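Local atomic coordinates of 30-kDa cleavage and polyadenylation specificity factor 30 (Arabidopsis thaliana, PDB entry 5ZUU), a protein that recognises m6A-modified RNA through its YTH domain and, within the cleavage and polyadenylation specificity factor complex, helps select poly(A) sites during pre-mRNA 3'-end formation. Residues A[50-61]-A[73-81]; A[107-118]-A[151-161]. All coordinates share one frame; numbering follows the deposited sequence.

Contact 1: residues A[50-61]-A[73-81]; sequences NEAFDSVENVIL and GCAKMTSRI
The antiparallel beta hairpin of strands 58-65 and 70-77 in the YTH domain brings Leu61 opposite Ala75, a hydrogen-bonded pair with Leu61 N 2.8 Å from Ala75 O. Ile60 and Lys76 form the neighbouring non-hydrogen-bonded pair, and Met77 N closes the ladder on Val59 O. Lys76 runs extended until it bends at its last torsion (chi4 87°), which carries NZ into a 2.7 Å hydrogen bond with Asn58 OD1; the long chain lets a sheet residue reach across to that amide oxygen. Asn58 ND2 in turn holds Asn17.

At the end of the strand Met77 turns to helix 46-55, and residues 78-81 then run along that helix. Met77, fully extended and unbranched, lies along Val59 and sets CG 3.8 Å from Phe53 CD1, its sulfur oblique to the ring in a Met-aromatic contact. One face of the Phe53 ring rests on the peptide joining Ser79 to Arg80, while Met77 O lies at the ring edge. The next helix residue, Asp54, receives Arg80 side-on: NE meets OD1 at 2.9 Å and NH1 meets OD2 at 3.0 Å, a salt bridge with the carboxylate and guanidinium planes only 7° apart. One turn earlier, Asn50 stacks its amide on the guanidinium, planes 14° apart, and its acceptor and donor suit it to bonding both ends of one residue: Ile81 N donates to OD1 (2.7 Å), and ND2 donates to Ile81 O (2.9 Å).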
# COMPACT_ATOMS: atom_id res chain seq x y z
N ASN A 50 6.18 7.23 10.22
CA ASN A 50 6.26 8.71 10.31
C ASN A 50 7.66 9.21 9.94
O ASN A 50 7.82 10.29 9.35
CB ASN A 50 5.81 9.25 11.69
CG ASN A 50 4.29 9.41 11.83
OD1 ASN A 50 3.57 9.39 10.84
ND2 ASN A 50 3.81 9.53 13.06
N GLU A 51 8.68 8.43 10.30
CA GLU A 51 10.04 8.82 9.96
C GLU A 51 10.18 8.83 8.43
O GLU A 51 10.82 9.69 7.85
CB GLU A 51 11.04 7.83 10.64
CG GLU A 51 12.54 8.20 10.60
CD GLU A 51 13.26 7.83 9.27
OE1 GLU A 51 14.33 8.43 8.94
OE2 GLU A 51 12.78 6.95 8.51
N ALA A 52 9.61 7.84 7.76
CA ALA A 52 9.65 7.78 6.28
C ALA A 52 8.82 8.94 5.71
O ALA A 52 9.31 9.67 4.84
CB ALA A 52 9.14 6.44 5.80
N PHE A 53 7.63 9.17 6.26
CA PHE A 53 6.79 10.22 5.77
C PHE A 53 7.48 11.54 5.85
O PHE A 53 7.41 12.31 4.92
CB PHE A 53 5.45 10.28 6.54
CG PHE A 53 4.46 11.25 5.95
CD1 PHE A 53 3.62 10.85 4.91
CD2 PHE A 53 4.34 12.55 6.47
CE1 PHE A 53 2.70 11.75 4.38
CE2 PHE A 53 3.40 13.46 5.95
CZ PHE A 53 2.58 13.04 4.91
N ASP A 54 8.22 11.82 6.93
CA ASP A 54 8.91 13.09 7.04
C ASP A 54 10.12 13.19 6.11
O ASP A 54 10.50 14.31 5.76
CB ASP A 54 9.42 13.32 8.50
CG ASP A 54 8.33 13.42 9.51
OD1 ASP A 54 7.12 13.55 9.17
OD2 ASP A 54 8.69 13.27 10.70
N SER A 55 10.77 12.07 5.80
CA SER A 55 12.04 12.06 5.08
C SER A 55 11.99 12.30 3.58
O SER A 55 12.96 12.78 3.02
CB SER A 55 12.74 10.70 5.24
OG SER A 55 11.92 9.69 4.67
N VAL A 56 10.90 11.89 2.92
CA VAL A 56 10.85 11.89 1.43
C VAL A 56 9.51 12.35 1.00
O VAL A 56 8.58 12.29 1.77
CB VAL A 56 11.10 10.47 0.80
CG1 VAL A 56 12.50 9.97 1.08
CG2 VAL A 56 10.12 9.45 1.33
N GLU A 57 9.37 12.65 -0.28
CA GLU A 57 8.11 13.19 -0.84
C GLU A 57 6.99 12.13 -0.93
O GLU A 57 5.77 12.46 -0.85
CB GLU A 57 8.41 13.86 -2.20
CG GLU A 57 7.27 14.57 -2.91
CD GLU A 57 6.51 15.61 -2.07
OE1 GLU A 57 7.02 16.10 -1.03
OE2 GLU A 57 5.35 15.95 -2.44
N ASN A 58 7.38 10.87 -1.12
CA ASN A 58 6.43 9.78 -1.31
C ASN A 58 6.85 8.50 -0.62
O ASN A 58 7.95 7.97 -0.86
CB ASN A 58 6.32 9.43 -2.78
CG ASN A 58 5.92 10.58 -3.62
OD1 ASN A 58 4.80 11.03 -3.58
ND2 ASN A 58 6.81 11.00 -4.47
N VAL A 59 6.00 8.03 0.26
CA VAL A 59 6.13 6.76 0.88
C VAL A 59 5.11 5.90 0.20
O VAL A 59 3.86 6.19 0.19
CB VAL A 59 5.85 6.87 2.39
CG1 VAL A 59 5.87 5.49 3.04
CG2 VAL A 59 6.88 7.77 3.01
N ILE A 60 5.65 4.89 -0.45
CA ILE A 60 4.87 3.92 -1.20
C ILE A 60 4.71 2.63 -0.40
O ILE A 60 5.69 1.98 -0.03
CB ILE A 60 5.50 3.65 -2.59
CG1 ILE A 60 5.71 4.99 -3.32
CG2 ILE A 60 4.61 2.68 -3.41
CD1 ILE A 60 4.45 5.83 -3.46
N LEU A 61 3.46 2.27 -0.12
CA LEU A 61 3.07 1.07 0.67
C LEU A 61 2.57 0.01 -0.29
O LEU A 61 1.53 0.17 -0.90
CB LEU A 61 1.95 1.47 1.62
CG LEU A 61 2.27 2.69 2.51
CD1 LEU A 61 1.10 2.99 3.38
CD2 LEU A 61 3.49 2.42 3.40
N GLY A 73 -1.35 -4.50 -4.50
CA GLY A 73 -1.27 -3.10 -4.99
C GLY A 73 -0.36 -2.25 -4.18
O GLY A 73 0.37 -2.77 -3.29
N CYS A 74 -0.40 -0.95 -4.48
CA CYS A 74 0.41 0.03 -3.83
C CYS A 74 -0.38 1.34 -3.67
O CYS A 74 -1.26 1.64 -4.47
CB CYS A 74 1.77 0.21 -4.52
SG CYS A 74 1.78 0.98 -6.13
N ALA A 75 -0.10 2.00 -2.54
CA ALA A 75 -0.71 3.27 -2.12
C ALA A 75 0.36 4.22 -1.69
O ALA A 75 1.44 3.79 -1.31
CB ALA A 75 -1.71 3.03 -0.99
N LYS A 76 0.11 5.50 -1.83
CA LYS A 76 0.92 6.51 -1.25
C LYS A 76 0.36 6.83 0.15
O LYS A 76 -0.85 7.03 0.30
CB LYS A 76 0.84 7.78 -2.10
CG LYS A 76 1.66 8.91 -1.54
CD LYS A 76 1.50 10.10 -2.44
CE LYS A 76 1.64 11.38 -1.69
NZ LYS A 76 3.05 11.77 -1.62
N MET A 77 1.23 6.90 1.15
CA MET A 77 0.87 7.41 2.47
C MET A 77 0.61 8.91 2.33
O MET A 77 1.50 9.62 1.96
CB MET A 77 2.01 7.15 3.42
CG MET A 77 1.77 7.50 4.86
SD MET A 77 3.20 7.08 5.86
CE MET A 77 2.63 7.71 7.46
N THR A 78 -0.59 9.39 2.55
CA THR A 78 -0.84 10.83 2.34
C THR A 78 -1.09 11.65 3.57
O THR A 78 -1.29 12.84 3.42
CB THR A 78 -2.02 11.04 1.41
OG1 THR A 78 -3.11 10.29 1.90
CG2 THR A 78 -1.71 10.45 0.04
N SER A 79 -1.11 11.06 4.76
CA SER A 79 -0.99 11.90 5.95
C SER A 79 -0.01 11.27 6.93
O SER A 79 0.24 10.07 6.90
CB SER A 79 -2.33 12.17 6.62
OG SER A 79 -2.81 10.98 7.23
N ARG A 80 0.53 12.12 7.80
CA ARG A 80 1.38 11.73 8.90
C ARG A 80 0.48 11.05 9.96
O ARG A 80 -0.63 11.43 10.11
CB ARG A 80 2.10 12.95 9.45
CG ARG A 80 3.19 12.56 10.46
CD ARG A 80 4.01 13.77 10.77
NE ARG A 80 5.31 13.43 11.37
CZ ARG A 80 5.55 13.17 12.67
NH1 ARG A 80 6.81 12.96 13.06
NH2 ARG A 80 4.57 13.12 13.59
N ILE A 81 0.91 9.98 10.59
CA ILE A 81 0.10 9.33 11.63
C ILE A 81 0.08 10.24 12.89
O ILE A 81 1.13 10.66 13.41
CB ILE A 81 0.65 7.95 12.02
CG1 ILE A 81 0.76 6.99 10.80
CG2 ILE A 81 -0.26 7.35 13.07
CD1 ILE A 81 1.54 5.68 11.04

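Contact 2: residues A[107-118]-A[151-161]; sequences WLKLCELSFHKT and LLYLEPDSELM
The Tyr153 ring takes the aliphatic part of Lys109 over one face, with CG above the ring centre and CB in a CH-pi contact 4.1 Å from the centroid; the lysine chain runs antiparallel to the tyrosine side chain. The hydroxyl packs on Leu108 CB and hydrogen-bonds the carbonyl O of His10. Lys109 suits this place because its methylenes can cover a ring while its ammonium goes on: bent at chi2 (69°), the chain delivers NZ to a salt bridge with Asp157 OD1 at 2.6 Å, a hydrogen bond with Glu155 O at 2.8 Å and a water held by Tyr153 O. Asp157 OD2 is bound by Thr8.

Strand 103-114 here borders the linker between helices 142-154 and 159-172. A classic beta bulge places both Leu108 and Lys109 opposite Cys74. Ser158 sits at the N-cap of the second helix; its N donates to Leu110 O (3.0 Å), and its small OG weakly caps Leu160 N. Met161 folds its thioether back so that SD weakly accepts Leu110 N.

Toward the other end, branched Leu113 fits the first helix, its CD2 lying 3.7 Å from both Leu151 CB and Leu152 CD2. Glu155 CG packs on Leu113 CD1, and its carboxylate is met by Lys117 in a salt bridge, NZ standing 2.9 Å from OE1 and above the carboxylate plane.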
# COMPACT_ATOMS: atom_id res chain seq x y z
N TRP A 107 -4.73 5.02 -3.06
CA TRP A 107 -4.45 3.82 -3.82
C TRP A 107 -4.01 4.17 -5.23
O TRP A 107 -4.66 4.94 -5.90
CB TRP A 107 -5.68 2.93 -3.81
CG TRP A 107 -5.78 2.26 -2.51
CD1 TRP A 107 -6.56 2.64 -1.43
CD2 TRP A 107 -4.95 1.21 -2.03
NE1 TRP A 107 -6.32 1.83 -0.36
CE2 TRP A 107 -5.36 0.92 -0.69
CE3 TRP A 107 -3.97 0.42 -2.63
CZ2 TRP A 107 -4.79 -0.09 0.06
CZ3 TRP A 107 -3.42 -0.61 -1.88
CH2 TRP A 107 -3.80 -0.83 -0.53
N LEU A 108 -2.82 3.71 -5.60
CA LEU A 108 -2.26 4.06 -6.89
C LEU A 108 -2.58 2.98 -7.91
O LEU A 108 -3.04 3.31 -8.99
CB LEU A 108 -0.79 4.35 -6.78
CG LEU A 108 -0.47 5.41 -5.74
CD1 LEU A 108 1.04 5.37 -5.47
CD2 LEU A 108 -0.93 6.82 -6.13
N LYS A 109 -2.41 1.72 -7.55
CA LYS A 109 -2.54 0.63 -8.40
C LYS A 109 -3.04 -0.54 -7.61
O LYS A 109 -2.49 -0.90 -6.56
CB LYS A 109 -1.18 0.24 -8.97
CG LYS A 109 -1.15 -1.00 -9.88
CD LYS A 109 -1.87 -0.74 -11.22
CE LYS A 109 -2.08 -2.04 -11.98
NZ LYS A 109 -2.60 -1.94 -13.41
N LEU A 110 -4.09 -1.15 -8.09
CA LEU A 110 -4.65 -2.36 -7.52
C LEU A 110 -4.67 -3.50 -8.53
O LEU A 110 -5.11 -3.30 -9.67
CB LEU A 110 -6.09 -2.01 -7.11
CG LEU A 110 -6.02 -1.22 -5.80
CD1 LEU A 110 -7.21 -0.25 -5.63
CD2 LEU A 110 -5.81 -2.16 -4.61
N CYS A 111 -4.20 -4.66 -8.12
CA CYS A 111 -3.95 -5.77 -9.06
C CYS A 111 -3.69 -7.05 -8.25
O CYS A 111 -3.86 -6.99 -7.07
CB CYS A 111 -2.74 -5.41 -9.90
SG CYS A 111 -1.16 -5.34 -8.95
N GLU A 112 -3.39 -8.20 -8.85
CA GLU A 112 -2.98 -9.38 -8.12
C GLU A 112 -1.65 -9.83 -8.66
O GLU A 112 -1.58 -10.39 -9.76
CB GLU A 112 -3.98 -10.54 -8.22
CG GLU A 112 -5.31 -10.36 -7.48
CD GLU A 112 -5.21 -10.43 -5.93
OE1 GLU A 112 -4.25 -11.03 -5.36
OE2 GLU A 112 -6.13 -9.91 -5.27
N LEU A 113 -0.58 -9.56 -7.92
CA LEU A 113 0.74 -9.88 -8.38
C LEU A 113 1.23 -11.11 -7.61
O LEU A 113 1.48 -11.08 -6.40
CB LEU A 113 1.67 -8.72 -8.16
CG LEU A 113 3.15 -8.99 -8.50
CD1 LEU A 113 3.33 -9.15 -10.00
CD2 LEU A 113 4.00 -7.82 -8.01
N SER A 114 1.28 -12.22 -8.30
CA SER A 114 1.75 -13.47 -7.72
C SER A 114 3.20 -13.40 -7.25
O SER A 114 4.04 -12.80 -7.92
CB SER A 114 1.65 -14.57 -8.80
OG SER A 114 2.34 -15.71 -8.37
N PHE A 115 3.48 -14.03 -6.12
CA PHE A 115 4.83 -14.14 -5.55
C PHE A 115 5.79 -14.90 -6.50
O PHE A 115 7.00 -14.66 -6.49
CB PHE A 115 4.83 -14.86 -4.17
CG PHE A 115 4.19 -14.10 -3.01
CD1 PHE A 115 3.97 -12.74 -3.03
CD2 PHE A 115 3.84 -14.78 -1.81
CE1 PHE A 115 3.38 -12.08 -1.96
CE2 PHE A 115 3.26 -14.10 -0.74
CZ PHE A 115 3.06 -12.75 -0.82
N HIS A 116 5.24 -15.84 -7.27
CA HIS A 116 6.02 -16.58 -8.29
C HIS A 116 6.72 -15.59 -9.18
O HIS A 116 7.94 -15.70 -9.47
CB HIS A 116 5.08 -17.49 -9.11
CG HIS A 116 5.82 -18.49 -9.96
ND1 HIS A 116 6.79 -19.34 -9.43
CD2 HIS A 116 5.82 -18.69 -11.30
CE1 HIS A 116 7.31 -20.05 -10.42
NE2 HIS A 116 6.72 -19.70 -11.55
N LYS A 117 5.97 -14.55 -9.54
CA LYS A 117 6.51 -13.51 -10.42
C LYS A 117 7.53 -12.58 -9.80
O LYS A 117 8.20 -11.92 -10.53
CB LYS A 117 5.40 -12.69 -11.05
CG LYS A 117 4.62 -13.51 -12.03
CD LYS A 117 3.46 -12.65 -12.49
CE LYS A 117 2.46 -13.42 -13.34
NZ LYS A 117 1.24 -12.54 -13.36
N THR A 118 7.65 -12.55 -8.48
CA THR A 118 8.64 -11.79 -7.77
C THR A 118 9.76 -12.61 -7.23
O THR A 118 10.54 -12.12 -6.43
CB THR A 118 8.02 -11.05 -6.55
OG1 THR A 118 7.75 -11.96 -5.50
CG2 THR A 118 6.76 -10.39 -6.92
N LEU A 151 6.58 -4.23 -11.12
CA LEU A 151 5.88 -5.47 -11.46
C LEU A 151 4.36 -5.34 -11.26
O LEU A 151 3.55 -5.99 -11.98
CB LEU A 151 6.37 -6.66 -10.62
CG LEU A 151 7.82 -7.04 -10.87
CD1 LEU A 151 8.33 -8.07 -9.87
CD2 LEU A 151 8.06 -7.54 -12.30
N LEU A 152 3.98 -4.59 -10.24
CA LEU A 152 2.58 -4.32 -9.99
C LEU A 152 1.94 -3.64 -11.22
O LEU A 152 0.83 -4.00 -11.62
CB LEU A 152 2.40 -3.40 -8.78
CG LEU A 152 2.78 -3.87 -7.37
CD1 LEU A 152 2.68 -2.65 -6.43
CD2 LEU A 152 1.84 -4.99 -6.95
N TYR A 153 2.60 -2.63 -11.76
CA TYR A 153 2.12 -1.91 -12.96
C TYR A 153 2.09 -2.78 -14.26
O TYR A 153 1.45 -2.37 -15.23
CB TYR A 153 2.92 -0.66 -13.16
CG TYR A 153 2.46 0.39 -12.21
CD1 TYR A 153 1.38 1.24 -12.53
CD2 TYR A 153 3.05 0.53 -10.95
CE1 TYR A 153 0.95 2.19 -11.63
CE2 TYR A 153 2.63 1.46 -10.06
CZ TYR A 153 1.56 2.29 -10.37
OH TYR A 153 1.22 3.28 -9.47
N LEU A 154 2.74 -3.95 -14.29
CA LEU A 154 2.56 -4.88 -15.38
C LEU A 154 1.27 -5.66 -15.28
O LEU A 154 0.82 -6.17 -16.30
CB LEU A 154 3.74 -5.85 -15.50
CG LEU A 154 5.07 -5.19 -15.65
CD1 LEU A 154 6.13 -6.28 -15.62
CD2 LEU A 154 5.20 -4.37 -16.90
N GLU A 155 0.66 -5.76 -14.10
CA GLU A 155 -0.56 -6.54 -13.96
C GLU A 155 -1.77 -5.75 -14.31
O GLU A 155 -1.80 -4.55 -14.11
CB GLU A 155 -0.74 -7.12 -12.54
CG GLU A 155 0.35 -8.07 -12.15
CD GLU A 155 0.48 -9.24 -13.12
OE1 GLU A 155 1.64 -9.66 -13.44
OE2 GLU A 155 -0.57 -9.79 -13.53
N PRO A 156 -2.77 -6.41 -14.90
CA PRO A 156 -4.08 -5.73 -15.18
C PRO A 156 -4.72 -5.26 -13.87
O PRO A 156 -4.56 -5.93 -12.80
CB PRO A 156 -4.95 -6.82 -15.79
CG PRO A 156 -3.95 -7.84 -16.29
CD PRO A 156 -2.75 -7.80 -15.40
N ASP A 157 -5.43 -4.13 -13.95
CA ASP A 157 -6.22 -3.64 -12.85
C ASP A 157 -7.14 -4.74 -12.33
O ASP A 157 -7.72 -5.46 -13.14
CB ASP A 157 -7.11 -2.49 -13.32
CG ASP A 157 -6.36 -1.28 -13.67
OD1 ASP A 157 -5.11 -1.18 -13.49
OD2 ASP A 157 -7.03 -0.33 -14.14
N SER A 158 -7.23 -4.90 -11.00
CA SER A 158 -8.25 -5.71 -10.42
C SER A 158 -9.52 -4.86 -10.38
O SER A 158 -9.54 -3.62 -10.63
CB SER A 158 -7.90 -6.18 -8.97
OG SER A 158 -7.83 -5.04 -8.12
N GLU A 159 -10.61 -5.55 -10.05
CA GLU A 159 -11.91 -4.86 -9.85
C GLU A 159 -11.86 -3.74 -8.81
O GLU A 159 -12.57 -2.75 -8.97
CB GLU A 159 -13.04 -5.85 -9.51
CG GLU A 159 -12.67 -6.86 -8.44
CD GLU A 159 -12.13 -8.14 -9.03
OE1 GLU A 159 -12.95 -9.06 -9.17
OE2 GLU A 159 -10.91 -8.21 -9.38
N LEU A 160 -10.99 -3.84 -7.80
CA LEU A 160 -10.85 -2.79 -6.78
C LEU A 160 -10.36 -1.49 -7.31
O LEU A 160 -10.59 -0.46 -6.67
CB LEU A 160 -9.92 -3.22 -5.63
CG LEU A 160 -10.47 -4.44 -4.84
CD1 LEU A 160 -9.48 -5.02 -3.84
CD2 LEU A 160 -11.78 -4.10 -4.15
N MET A 161 -9.63 -1.50 -8.43
CA MET A 161 -9.06 -0.25 -8.95
C MET A 161 -10.13 0.80 -9.22
O MET A 161 -10.03 1.93 -8.74
CB MET A 161 -8.25 -0.46 -10.21
CG MET A 161 -7.49 0.79 -10.65
SD MET A 161 -5.90 1.13 -9.83
CE MET A 161 -6.35 2.47 -8.73
O HOH W 1 -0.77 -0.57 -14.66
O HOH W 2 -6.57 -5.84 -5.84
O HOH W 3 -4.37 -8.38 -11.60
O HOH W 4 -2.86 -10.40 -12.70

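How the contacts relate
Contact 1 and contact 2 share one mixed sheet, in which strands 70-77 and 103-114 are neighbours; their centres lie 19 Å apart, on opposite sides of the chain's centre. Cys74 joins them: its O is 2.8 Å from Leu108 N and its N is 3.0 Å from Lys109 O, both probable hydrogen bonds, while its CB packs 3.6 Å from Leu152 CD1. The hairpin of contact 1 is thus continued by the strand on which the ends of helices 142-154 and 159-172 and their linker pack. The nearest atom of contact 2 is about 4 Å from the bound RNA, with Phe115 packing on a modified group, probably that of the m6A nucleotide; the nearest atom of contact 1 is about 13 Å from the RNA.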